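Local coordinates for protein cytosolic phospholipase A2 delta (PDB 5IZ5) that hydrolyses the sn-2 ester bond of glycerophospholipids in a calcium-dependent manner, releasing a fatty acid, with a preference for linoleic acid, at residues 352-355 with 356-359; 416-419 with 420-424; 795-798 with 799-803. The protein carries 3 engineered substitutions. All coordinates share one frame; numbering follows the deposited sequence.

Contact 1: 352-355 with 356-359; sequences LGLL and DCVT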
loop_
_atom_site.group_PDB
_atom_site.type_symbol
_atom_site.label_atom_id
_atom_site.label_comp_id
_atom_site.label_asym_id
_atom_site.label_seq_id
_atom_site.Cartn_x
_atom_site.Cartn_y
_atom_site.Cartn_z
ATOM N N LEU B 352 6.615 -8.675 33.171
ATOM C CA LEU B 352 5.443 -8.276 33.941
ATOM C C LEU B 352 4.230 -9.172 33.708
ATOM O O LEU B 352 3.198 -8.988 34.352
ATOM C CB LEU B 352 5.050 -6.837 33.604
ATOM C CG LEU B 352 6.060 -5.727 33.895
ATOM C CD1 LEU B 352 5.452 -4.391 33.487
ATOM C CD2 LEU B 352 6.471 -5.702 35.358
ATOM N N GLY B 353 4.339 -10.125 32.784
ATOM C CA GLY B 353 3.219 -10.989 32.427
ATOM C C GLY B 353 2.110 -10.262 31.697
ATOM O O GLY B 353 0.983 -10.739 31.663
ATOM N N LEU B 354 2.415 -9.111 31.100
ATOM C CA LEU B 354 1.396 -8.302 30.429
ATOM C C LEU B 354 1.401 -8.442 28.904
ATOM O O LEU B 354 0.459 -8.003 28.239
ATOM C CB LEU B 354 1.543 -6.835 30.831
ATOM C CG LEU B 354 1.389 -6.558 32.329
ATOM C CD1 LEU B 354 1.675 -5.098 32.618
ATOM C CD2 LEU B 354 0.001 -6.922 32.827
ATOM N N LEU B 355 2.439 -9.065 28.353
ATOM C CA LEU B 355 2.492 -9.326 26.914
ATOM C C LEU B 355 1.328 -10.222 26.484
ATOM O O LEU B 355 0.742 -10.010 25.417
ATOM C CB LEU B 355 3.835 -9.954 26.530
ATOM C CG LEU B 355 4.184 -10.070 25.039
ATOM C CD1 LEU B 355 3.998 -8.754 24.298
ATOM C CD2 LEU B 355 5.613 -10.566 24.873
ATOM N N ASP B 356 0.978 -11.196 27.329
ATOM C CA ASP B 356 -0.162 -12.086 27.073
ATOM C C ASP B 356 -1.518 -11.375 27.115
ATOM O O ASP B 356 -2.521 -11.948 26.698
ATOM C CB ASP B 356 -0.177 -13.263 28.062
ATOM C CG ASP B 356 0.961 -14.254 27.834
ATOM O OD1 ASP B 356 1.529 -14.301 26.728
ATOM O OD2 ASP B 356 1.291 -15.001 28.773
ATOM N N CYS B 357 -1.559 -10.151 27.636
ATOM C CA CYS B 357 -2.776 -9.342 27.606
ATOM C C CYS B 357 -2.941 -8.526 26.314
ATOM O O CYS B 357 -3.964 -7.869 26.131
ATOM C CB CYS B 357 -2.807 -8.389 28.807
ATOM S SG CYS B 357 -2.664 -9.195 30.421
ATOM N N VAL B 358 -1.956 -8.571 25.417
ATOM C CA VAL B 358 -1.973 -7.746 24.205
ATOM C C VAL B 358 -2.587 -8.497 23.027
ATOM O O VAL B 358 -2.169 -9.609 22.710
ATOM C CB VAL B 358 -0.549 -7.295 23.821
ATOM C CG1 VAL B 358 -0.565 -6.447 22.553
ATOM C CG2 VAL B 358 0.086 -6.524 24.969
ATOM N N THR B 359 -3.564 -7.879 22.373
ATOM C CA THR B 359 -4.215 -8.469 21.203
ATOM C C THR B 359 -3.533 -8.056 19.892
ATOM O O THR B 359 -3.261 -8.905 19.038
ATOM C CB THR B 359 -5.714 -8.106 21.155
ATOM O OG1 THR B 359 -6.379 -8.720 22.263
ATOM C CG2 THR B 359 -6.369 -8.593 19.861
#

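Contact 2: 416-419 with 420-424; sequences LELR and AEQGH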
loop_
_atom_site.group_PDB
_atom_site.type_symbol
_atom_site.label_atom_id
_atom_site.label_comp_id
_atom_site.label_asym_id
_atom_site.label_seq_id
_atom_site.Cartn_x
_atom_site.Cartn_y
_atom_site.Cartn_z
ATOM N N LEU B 416 20.059 -10.072 -8.034
ATOM C CA LEU B 416 19.369 -9.011 -8.767
ATOM C C LEU B 416 19.315 -9.305 -10.274
ATOM O O LEU B 416 18.341 -8.958 -10.936
ATOM C CB LEU B 416 20.017 -7.645 -8.495
ATOM C CG LEU B 416 19.882 -7.103 -7.063
ATOM C CD1 LEU B 416 20.784 -5.896 -6.859
ATOM C CD2 LEU B 416 18.446 -6.743 -6.715
ATOM N N GLU B 417 20.347 -9.952 -10.807
ATOM C CA GLU B 417 20.350 -10.382 -12.210
ATOM C C GLU B 417 19.259 -11.420 -12.479
ATOM O O GLU B 417 18.555 -11.321 -13.473
ATOM C CB GLU B 417 21.706 -10.963 -12.602
ATOM C CG GLU B 417 22.798 -9.914 -12.726
ATOM C CD GLU B 417 22.871 -9.252 -14.090
ATOM O OE1 GLU B 417 22.171 -9.671 -15.033
ATOM O OE2 GLU B 417 23.661 -8.299 -14.226
ATOM N N LEU B 418 19.115 -12.398 -11.582
ATOM C CA LEU B 418 18.075 -13.414 -11.739
ATOM C C LEU B 418 16.707 -12.770 -11.673
ATOM O O LEU B 418 15.889 -12.993 -12.558
ATOM C CB LEU B 418 18.213 -14.553 -10.717
ATOM C CG LEU B 418 17.041 -15.541 -10.597
ATOM C CD1 LEU B 418 16.938 -16.416 -11.835
ATOM C CD2 LEU B 418 17.177 -16.401 -9.351
ATOM N N ARG B 419 16.482 -11.944 -10.654
ATOM C CA ARG B 419 15.213 -11.238 -10.490
ATOM C C ARG B 419 14.814 -10.478 -11.741
ATOM O O ARG B 419 13.654 -10.524 -12.159
ATOM C CB ARG B 419 15.269 -10.270 -9.307
ATOM C CG ARG B 419 15.274 -10.975 -7.958
ATOM C CD ARG B 419 15.396 -9.999 -6.798
ATOM N NE ARG B 419 14.233 -9.124 -6.701
ATOM C CZ ARG B 419 13.054 -9.484 -6.200
ATOM N NH1 ARG B 419 12.859 -10.709 -5.722
ATOM N NH2 ARG B 419 12.058 -8.610 -6.171
ATOM N N ALA B 420 15.776 -9.775 -12.328
ATOM C CA ALA B 420 15.539 -9.022 -13.554
ATOM C C ALA B 420 15.077 -9.946 -14.687
ATOM O O ALA B 420 14.106 -9.649 -15.374
ATOM C CB ALA B 420 16.801 -8.264 -13.957
ATOM N N GLU B 421 15.764 -11.070 -14.863
ATOM C CA GLU B 421 15.385 -12.050 -15.883
ATOM C C GLU B 421 14.001 -12.647 -15.612
ATOM O O GLU B 421 13.268 -12.964 -16.541
ATOM C CB GLU B 421 16.423 -13.165 -15.975
ATOM C CG GLU B 421 17.757 -12.688 -16.534
ATOM C CD GLU B 421 17.741 -12.367 -18.027
ATOM O OE1 GLU B 421 16.702 -12.540 -18.699
ATOM O OE2 GLU B 421 18.796 -11.929 -18.534
ATOM N N GLN B 422 13.656 -12.793 -14.332
ATOM C CA GLN B 422 12.327 -13.251 -13.934
ATOM C C GLN B 422 11.232 -12.210 -14.178
ATOM O O GLN B 422 10.050 -12.530 -14.100
ATOM C CB GLN B 422 12.327 -13.657 -12.460
ATOM C CG GLN B 422 12.838 -15.058 -12.218
ATOM C CD GLN B 422 13.299 -15.282 -10.791
ATOM O OE1 GLN B 422 13.431 -14.340 -10.002
ATOM N NE2 GLN B 422 13.539 -16.540 -10.446
ATOM N N GLY B 423 11.619 -10.967 -14.441
ATOM C CA GLY B 423 10.659 -9.935 -14.798
ATOM C C GLY B 423 10.333 -8.978 -13.669
ATOM O O GLY B 423 9.456 -8.131 -13.827
ATOM N N HIS B 424 11.019 -9.106 -12.533
ATOM C CA HIS B 424 10.887 -8.138 -11.456
ATOM C C HIS B 424 11.606 -6.854 -11.842
ATOM O O HIS B 424 12.637 -6.900 -12.517
ATOM C CB HIS B 424 11.494 -8.653 -10.146
ATOM C CG HIS B 424 10.765 -9.816 -9.560
ATOM N ND1 HIS B 424 11.250 -11.102 -9.623
ATOM C CD2 HIS B 424 9.584 -9.890 -8.901
ATOM C CE1 HIS B 424 10.404 -11.919 -9.026
ATOM N NE2 HIS B 424 9.385 -11.210 -8.578
#

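Contact 3: 795-798 with 799-803; sequences TSQG and AILQA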
loop_
_atom_site.group_PDB
_atom_site.type_symbol
_atom_site.label_atom_id
_atom_site.label_comp_id
_atom_site.label_asym_id
_atom_site.label_seq_id
_atom_site.Cartn_x
_atom_site.Cartn_y
_atom_site.Cartn_z
ATOM N N THR B 795 8.987 0.204 35.514
ATOM C CA THR B 795 8.654 1.256 36.477
ATOM C C THR B 795 7.249 1.846 36.289
ATOM O O THR B 795 6.763 2.547 37.163
ATOM C CB THR B 795 9.666 2.404 36.426
ATOM O OG1 THR B 795 9.630 3.122 37.669
ATOM C CG2 THR B 795 9.334 3.337 35.290
ATOM N N SER B 796 6.622 1.599 35.141
ATOM C CA SER B 796 5.270 2.090 34.875
ATOM C C SER B 796 4.215 1.010 35.094
ATOM O O SER B 796 3.053 1.193 34.722
ATOM C CB SER B 796 5.180 2.594 33.433
ATOM O OG SER B 796 6.233 3.485 33.144
ATOM N N GLN B 797 4.618 -0.110 35.694
ATOM C CA GLN B 797 3.722 -1.244 35.899
ATOM C C GLN B 797 2.393 -0.805 36.495
ATOM O O GLN B 797 1.334 -1.216 36.020
ATOM C CB GLN B 797 4.376 -2.284 36.810
ATOM C CG GLN B 797 3.514 -3.508 37.059
ATOM C CD GLN B 797 4.178 -4.523 37.973
ATOM O OE1 GLN B 797 5.119 -4.205 38.702
ATOM N NE2 GLN B 797 3.693 -5.757 37.933
ATOM N N GLY B 798 2.460 0.038 37.525
ATOM C CA GLY B 798 1.271 0.532 38.206
ATOM C C GLY B 798 0.294 1.213 37.273
ATOM O O GLY B 798 -0.898 0.905 37.280
ATOM N N ALA B 799 0.797 2.137 36.461
ATOM C CA ALA B 799 -0.041 2.868 35.505
ATOM C C ALA B 799 -0.689 1.932 34.480
ATOM O O ALA B 799 -1.847 2.122 34.105
ATOM C CB ALA B 799 0.775 3.940 34.799
ATOM N N ILE B 800 0.056 0.921 34.035
ATOM C CA ILE B 800 -0.454 -0.037 33.044
ATOM C C ILE B 800 -1.592 -0.862 33.639
ATOM O O ILE B 800 -2.645 -1.025 33.008
ATOM C CB ILE B 800 0.651 -0.977 32.514
ATOM C CG1 ILE B 800 1.735 -0.176 31.793
ATOM C CG2 ILE B 800 0.071 -2.000 31.545
ATOM C CD1 ILE B 800 3.019 -0.947 31.566
ATOM N N LEU B 801 -1.380 -1.369 34.856
ATOM C CA LEU B 801 -2.401 -2.159 35.545
ATOM C C LEU B 801 -3.655 -1.331 35.806
ATOM O O LEU B 801 -4.770 -1.814 35.624
ATOM C CB LEU B 801 -1.855 -2.736 36.855
ATOM C CG LEU B 801 -0.714 -3.751 36.727
ATOM C CD1 LEU B 801 -0.093 -4.045 38.085
ATOM C CD2 LEU B 801 -1.170 -5.042 36.069
ATOM N N GLN B 802 -3.467 -0.086 36.231
ATOM C CA GLN B 802 -4.578 0.852 36.409
ATOM C C GLN B 802 -5.371 1.065 35.123
ATOM O O GLN B 802 -6.597 1.056 35.143
ATOM C CB GLN B 802 -4.075 2.186 36.946
ATOM C CG GLN B 802 -5.189 3.131 37.377
ATOM C CD GLN B 802 -4.748 4.582 37.390
ATOM O OE1 GLN B 802 -3.694 4.903 37.933
ATOM N NE2 GLN B 802 -5.553 5.469 36.791
ATOM N N ALA B 803 -4.668 1.263 34.010
ATOM C CA ALA B 803 -5.325 1.457 32.717
ATOM C C ALA B 803 -6.063 0.196 32.301
ATOM O O ALA B 803 -7.181 0.264 31.789
ATOM C CB ALA B 803 -4.320 1.852 31.654
#

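Contact 1: 352-355 with 356-359
The amide of C357 turns back onto the carbonyl oxygen of L354, N to O 3.0 Å, and one residue on the amide of V358 does the same to the oxygen of L355, N to O 3.1 Å. Two successive i to i+3 bonds make a short 3-10 turn. Both donors stand above the carbonyl plane of their acceptor, and the V358 bond is the straighter, with 160° at the hydrogen against 143° for C357. Side chains add little between the two halves: CD2 of L354 lies 4.2 Å from SG of C357, while CG2 of V358 rests 3.6 Å from the oxygen of L354. With CG1 anti to the backbone N (chi1 180°), that methyl swings back over the turn. Other polar groups find partners beyond the turn. OD1 of D356 accepts from NE2 of Q382, the oxygen of V358 takes a bond from NH2 of R301, and L355 is backbone-bonded to L349 in helix 335-351. Just upstream, G353 has positive phi and closes that helix in a Schellman motif. Backbone bonds, more than side-chain contacts, thus appear to shape this link, leaving apolar side chains to pack against neighbouring helices and loops.

Contact 2: 416-419 with 420-424
R419 lays its guanidinium flat on the ring of H424 at the C-terminal end of helix 406-422, where G423, with positive phi, ends the helix in a Schellman motif. The planes are 14° apart and the centres 4.2 Å, an offset stack in which NH2 of R419 stands over one face of the ring, toward its rim, 3.8 Å from CG of H424. A bend at chi3 (65°) folds the arginine chain back to bring the group there. The amide of H424 also donates to the oxygen of R419, N to O 3.0 Å, so backbone and side chain both join the pair. With an alanine in place of the histidine, the guanidinium would probably lose its stacking surface and turn more freely, leaving the weak, long ion pair of NH2 with D430. The far side of the helix is looser. E417 and E421 face solvent, OE1 of E417 5.4 Å from OE2 of E421, and OE2 of E417 forms a salt bridge with NH1 of R413. Between these sides, the Q422 side chain crosses L418, NE2 3.6 Å from CG of L418 and OE1 at the edge of the H424 ring, in plane.

Contact 3: 795-798 with 799-803
Q797 and L801 lie side by side one turn apart, pointing the same way, with CG of the glutamine 3.8 Å from CD1 of the leucine. The glutamine chain is fully extended, CG anti to the backbone N (chi1 -179°), so that its methylene part runs alongside the leucine. CG of L801 also closes to 3.3 Å on the oxygen of Q797, the same oxygen that accepts the L801 amide, N to O 3.0 Å. On a neighbouring side of the turn, CG1 of I800 comes 3.5 Å from the oxygen of S796, which receives the I800 amide at 3.1 Å between N and O. The amide of Q802 reaches the oxygen of G798, N to O 2.9 Å. These three i to i+4 bonds start helix 797-810, with S796 at the N-cap position. Its hydroxyl makes no capping bond there: OG is instead hydrogen-bonded to the oxygen of N792, in the preceding helix 779-794. Farther out, strand 730-734 takes up the buried side, where L732 meets I800 and A803, and F734 meets S796 and I800. The loop after helix 335-351 meets another side of the helix.

Overall arrangement
From the N terminus the three contacts follow in series, none nesting in or crossing another, and all lie in the catalytic phospholipase region. Contact 1 closes the turn that leads from helix 335-351 into strand 360-363 of the mixed sheet. Contact 2 comes next, ending helix 406-422 ahead of helix 428-441, well apart, its nearest atoms about 30 Å from contact 1 and about 40 Å from contact 3. Contact 3 opens the final helix, 797-810, right after helix 779-794. Although far along the chain, contacts 1 and 3 touch, with centres about 12 Å apart and CD1 of L354 3.6 Å from CG2 of I800, tying the early helix-to-strand connection to the C-terminal helix.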